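Local coordinates for protein chitinase (Paenibacillus sp. FPU-7, PDB 5GZT) that probably hydrolyses the beta-1,4 linkages between N-acetylglucosamine units within chitin chains, using glycoside hydrolase family 18 domains, at residues L650-S655 and L676-G681; R735-A740 and S751-V756. All blocks are in the same frame, centred on the assembly; numbering follows the deposited sequence.

Interaction 1 of 2, residues L650-S655 and L676-G681; sequences LSVGTS and LPLTQG
The carbonyl oxygen of Gly653 is gripped by two successive amides of a classic beta bulge: Thr679 N donates to Gly653 O at 2.9 Å, from well above the carbonyl plane, and Gln680 N adds a weak bond to the same oxygen. Gly653 N returns a nearly straight bond (169°) to Gln680 O. Past the bulge the antiparallel register has slipped by one residue, and Ser655 N reaches Pro677 O at 2.8 Å, close to the line of the C=O bond. Proline is tolerated because its carbonyl makes the bond, while Pro677 CD, in place of an N-H, lies 3.4 Å from Ser655 O. Glycine suits position 653 because a beta carbon there would clash with Thr679 OG1, which lies 3.1 Å from Gly653 C. That hydroxyl sits between its own backbone N and carbonyl carbon (chi1 52°), and a water bridges Thr679 OG1 to Thr654 O. On the buried side Val652 CG1 meets Leu678 CD2 at 3.8 Å, the two branched side chains crossing obliquely, with Val738 also touching Val652. Three sound backbone bonds and one weak one thus hold segment 650-655, with its short strand 653-654, to the end of strand 668-678 in the immunoglobulin-like domain.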
# COMPACT_ATOMS: atom_id res chain seq x y z
N LEU B 650 -16.71 12.41 0.47
CA LEU B 650 -17.34 11.12 0.43
C LEU B 650 -18.74 11.25 1.04
O LEU B 650 -18.94 11.92 2.03
CB LEU B 650 -16.48 10.11 1.17
CG LEU B 650 -15.08 9.88 0.60
CD1 LEU B 650 -14.13 9.09 1.53
CD2 LEU B 650 -15.23 9.17 -0.73
N SER B 651 -19.72 10.66 0.37
CA SER B 651 -21.05 10.43 0.88
C SER B 651 -21.16 9.21 1.81
O SER B 651 -20.60 8.20 1.58
CB SER B 651 -21.98 10.12 -0.33
OG SER B 651 -22.44 11.37 -0.78
N VAL B 652 -21.97 9.30 2.84
CA VAL B 652 -22.35 8.13 3.59
C VAL B 652 -23.10 7.22 2.57
O VAL B 652 -23.82 7.73 1.71
CB VAL B 652 -23.25 8.50 4.75
CG1 VAL B 652 -23.78 7.25 5.48
CG2 VAL B 652 -22.55 9.39 5.81
N GLY B 653 -22.86 5.93 2.64
CA GLY B 653 -23.42 4.86 1.80
C GLY B 653 -24.16 3.87 2.75
O GLY B 653 -23.71 3.59 3.91
N THR B 654 -25.31 3.39 2.28
CA THR B 654 -26.03 2.31 2.93
C THR B 654 -26.30 1.05 2.13
O THR B 654 -26.18 1.06 0.91
CB THR B 654 -27.38 2.85 3.39
OG1 THR B 654 -28.19 3.21 2.26
CG2 THR B 654 -27.22 4.00 4.31
N SER B 655 -26.60 -0.05 2.86
CA SER B 655 -27.09 -1.29 2.31
C SER B 655 -28.31 -1.66 3.14
O SER B 655 -28.70 -0.94 4.04
CB SER B 655 -26.02 -2.40 2.20
OG SER B 655 -25.66 -2.82 3.51
N LEU B 676 -30.42 -0.99 8.28
CA LEU B 676 -29.60 -0.57 7.17
C LEU B 676 -28.13 -0.36 7.63
O LEU B 676 -27.80 0.72 8.22
CB LEU B 676 -30.12 0.74 6.58
CG LEU B 676 -31.57 0.71 6.04
CD1 LEU B 676 -32.54 1.08 7.14
CD2 LEU B 676 -31.80 1.64 4.89
N PRO B 677 -27.30 -1.34 7.34
CA PRO B 677 -25.84 -1.20 7.55
C PRO B 677 -25.25 -0.10 6.67
O PRO B 677 -25.73 0.14 5.50
CB PRO B 677 -25.29 -2.59 7.15
CG PRO B 677 -26.49 -3.52 7.27
CD PRO B 677 -27.61 -2.66 6.72
N LEU B 678 -24.24 0.59 7.20
CA LEU B 678 -23.50 1.51 6.41
C LEU B 678 -22.43 0.76 5.67
O LEU B 678 -21.80 -0.17 6.18
CB LEU B 678 -22.96 2.64 7.24
CG LEU B 678 -23.91 3.79 7.59
CD1 LEU B 678 -25.19 3.46 8.37
CD2 LEU B 678 -23.13 4.85 8.36
N THR B 679 -22.25 1.15 4.40
CA THR B 679 -21.22 0.71 3.54
C THR B 679 -20.13 1.75 3.44
O THR B 679 -19.05 1.42 3.05
CB THR B 679 -21.67 0.53 2.08
OG1 THR B 679 -22.30 1.71 1.63
CG2 THR B 679 -22.69 -0.52 2.01
N GLN B 680 -20.39 2.96 3.81
CA GLN B 680 -19.36 4.01 3.76
C GLN B 680 -19.70 4.97 4.87
O GLN B 680 -20.83 5.41 4.94
CB GLN B 680 -19.28 4.62 2.37
CG GLN B 680 -18.30 5.76 2.31
CD GLN B 680 -17.84 6.12 0.90
OE1 GLN B 680 -18.44 6.99 0.24
NE2 GLN B 680 -16.74 5.50 0.46
N GLY B 681 -18.74 5.25 5.78
CA GLY B 681 -19.05 6.03 6.99
C GLY B 681 -19.30 5.10 8.15
O GLY B 681 -19.69 3.94 7.95
O HOH W 1 -23.49 1.62 -0.70

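Interaction 2 of 2, residues R735-A740 and S751-V756; sequences RVVVKA and SAPASV
Arg735 lays its guanidinium against Ser755, whose CB sits over the centre of one face, 3.7 Å above the plane. The side chain bends at chi2 (-78°), which turns CD back toward the neighbouring strand, and Arg735 NH1 then bonds Pro753 O at 3.0 Å, with that oxygen near the guanidinium plane. Asp733 takes a salt bridge from Arg735 NE and is hydrogen-bonded to Ser755 OG; the small serine leaves room for the flat group. An alanine in place of Arg735 removes the flat group from over Ser755 CB and would probably leave Pro753 O without this donor and Asp733 without its cationic mate. On the same side Val737 and Pro753 lie side by side, pointing the same way, with CG2 of the valine 3.8 Å from CB of the proline. Val736 and Ala754 share the other face and form a hydrogen-bonded antiparallel pair. Beyond them Ser751 OG, rather than a carbonyl, accepts from Val738 N at 2.9 Å and donates to Ala752 O, while Ser751 N bonds Val738 O. These two inner strands of the immunoglobulin-like domain's sheet thus have one apolar face, Val736 and Ala754, turned to Leu676 of strand 668-678, and a mixed face where Arg735 NH2 bonds Gly1009 O.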
# COMPACT_ATOMS: atom_id res chain seq x y z
N ARG B 735 -38.13 5.74 2.68
CA ARG B 735 -36.84 6.22 2.28
C ARG B 735 -36.11 6.72 3.56
O ARG B 735 -36.68 7.48 4.31
CB ARG B 735 -36.97 7.38 1.26
CG ARG B 735 -37.52 6.96 -0.08
CD ARG B 735 -36.43 6.31 -0.84
NE ARG B 735 -36.87 5.74 -2.08
CZ ARG B 735 -36.11 5.39 -3.10
NH1 ARG B 735 -34.80 5.59 -3.10
NH2 ARG B 735 -36.66 4.90 -4.19
N VAL B 736 -34.84 6.34 3.72
CA VAL B 736 -34.05 6.60 4.92
C VAL B 736 -32.80 7.35 4.53
O VAL B 736 -32.01 6.86 3.75
CB VAL B 736 -33.63 5.26 5.62
CG1 VAL B 736 -32.87 5.56 6.92
CG2 VAL B 736 -34.91 4.49 5.95
N VAL B 737 -32.64 8.57 5.02
CA VAL B 737 -31.40 9.25 4.73
C VAL B 737 -30.57 9.25 6.03
O VAL B 737 -31.09 9.61 7.07
CB VAL B 737 -31.65 10.71 4.32
CG1 VAL B 737 -30.34 11.47 4.32
CG2 VAL B 737 -32.40 10.78 2.94
N VAL B 738 -29.30 8.85 5.93
CA VAL B 738 -28.37 8.89 7.04
C VAL B 738 -27.56 10.17 6.92
O VAL B 738 -26.78 10.35 5.97
CB VAL B 738 -27.43 7.68 7.00
CG1 VAL B 738 -26.54 7.63 8.23
CG2 VAL B 738 -28.23 6.42 6.99
N LYS B 739 -27.76 11.05 7.87
CA LYS B 739 -27.19 12.40 7.73
C LYS B 739 -25.72 12.38 8.05
O LYS B 739 -25.25 11.47 8.76
CB LYS B 739 -27.87 13.38 8.67
CG LYS B 739 -29.34 13.44 8.53
CD LYS B 739 -29.82 14.17 7.31
CE LYS B 739 -29.76 15.68 7.51
NZ LYS B 739 -29.73 16.32 6.14
N ALA B 740 -25.01 13.40 7.53
CA ALA B 740 -23.60 13.65 7.84
C ALA B 740 -23.38 13.65 9.36
O ALA B 740 -22.36 13.19 9.84
CB ALA B 740 -23.11 14.96 7.21
N SER B 751 -26.28 10.45 3.10
CA SER B 751 -26.43 9.32 2.17
C SER B 751 -27.58 9.65 1.20
O SER B 751 -28.40 10.51 1.46
CB SER B 751 -26.84 7.99 2.92
OG SER B 751 -28.22 8.12 3.36
N ALA B 752 -27.62 8.93 0.10
CA ALA B 752 -28.77 8.97 -0.76
C ALA B 752 -29.90 8.33 0.01
O ALA B 752 -29.63 7.58 1.00
CB ALA B 752 -28.48 8.17 -2.06
N PRO B 753 -31.14 8.64 -0.37
CA PRO B 753 -32.30 8.07 0.32
C PRO B 753 -32.45 6.58 0.03
O PRO B 753 -32.73 6.15 -1.06
CB PRO B 753 -33.46 8.88 -0.17
CG PRO B 753 -32.92 9.90 -1.08
CD PRO B 753 -31.57 9.52 -1.49
N ALA B 754 -32.23 5.80 1.05
CA ALA B 754 -32.27 4.34 0.90
C ALA B 754 -33.69 3.87 0.91
O ALA B 754 -34.40 4.19 1.82
CB ALA B 754 -31.59 3.71 2.09
N SER B 755 -34.06 3.03 -0.03
CA SER B 755 -35.38 2.44 -0.11
C SER B 755 -35.54 1.09 0.66
O SER B 755 -34.78 0.16 0.47
CB SER B 755 -35.60 2.12 -1.60
OG SER B 755 -36.91 1.55 -1.81
N VAL B 756 -36.55 1.04 1.52
CA VAL B 756 -37.05 -0.19 2.13
C VAL B 756 -38.62 -0.13 1.95
O VAL B 756 -39.14 0.85 1.32
CB VAL B 756 -36.65 -0.31 3.59
CG1 VAL B 756 -35.11 -0.49 3.63
CG2 VAL B 756 -37.00 0.92 4.33

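How the interactions relate
Running from the N terminus, the chain first closes interaction 1, a loop of 20 residues between 650-655 and 676-681 that includes strand 660-662 and most of strand 668-678. Interaction 2 follows in series, neither nested nor crossed, and closes a shorter loop of 10 residues between 735-740 and 751-756, joining strands 732-738 and 754-759. Their centres are about 9 Å apart and they touch directly: Thr654 CG2 meets Val738 CG2, and both Leu676 CD2 and Thr654 OG1 approach Ala754 CB. Together they bring the sheet holding strands 732-738 and 754-759 against strand 668-678 of the other sheet, in the immunoglobulin-like domain between the two family 18 regions.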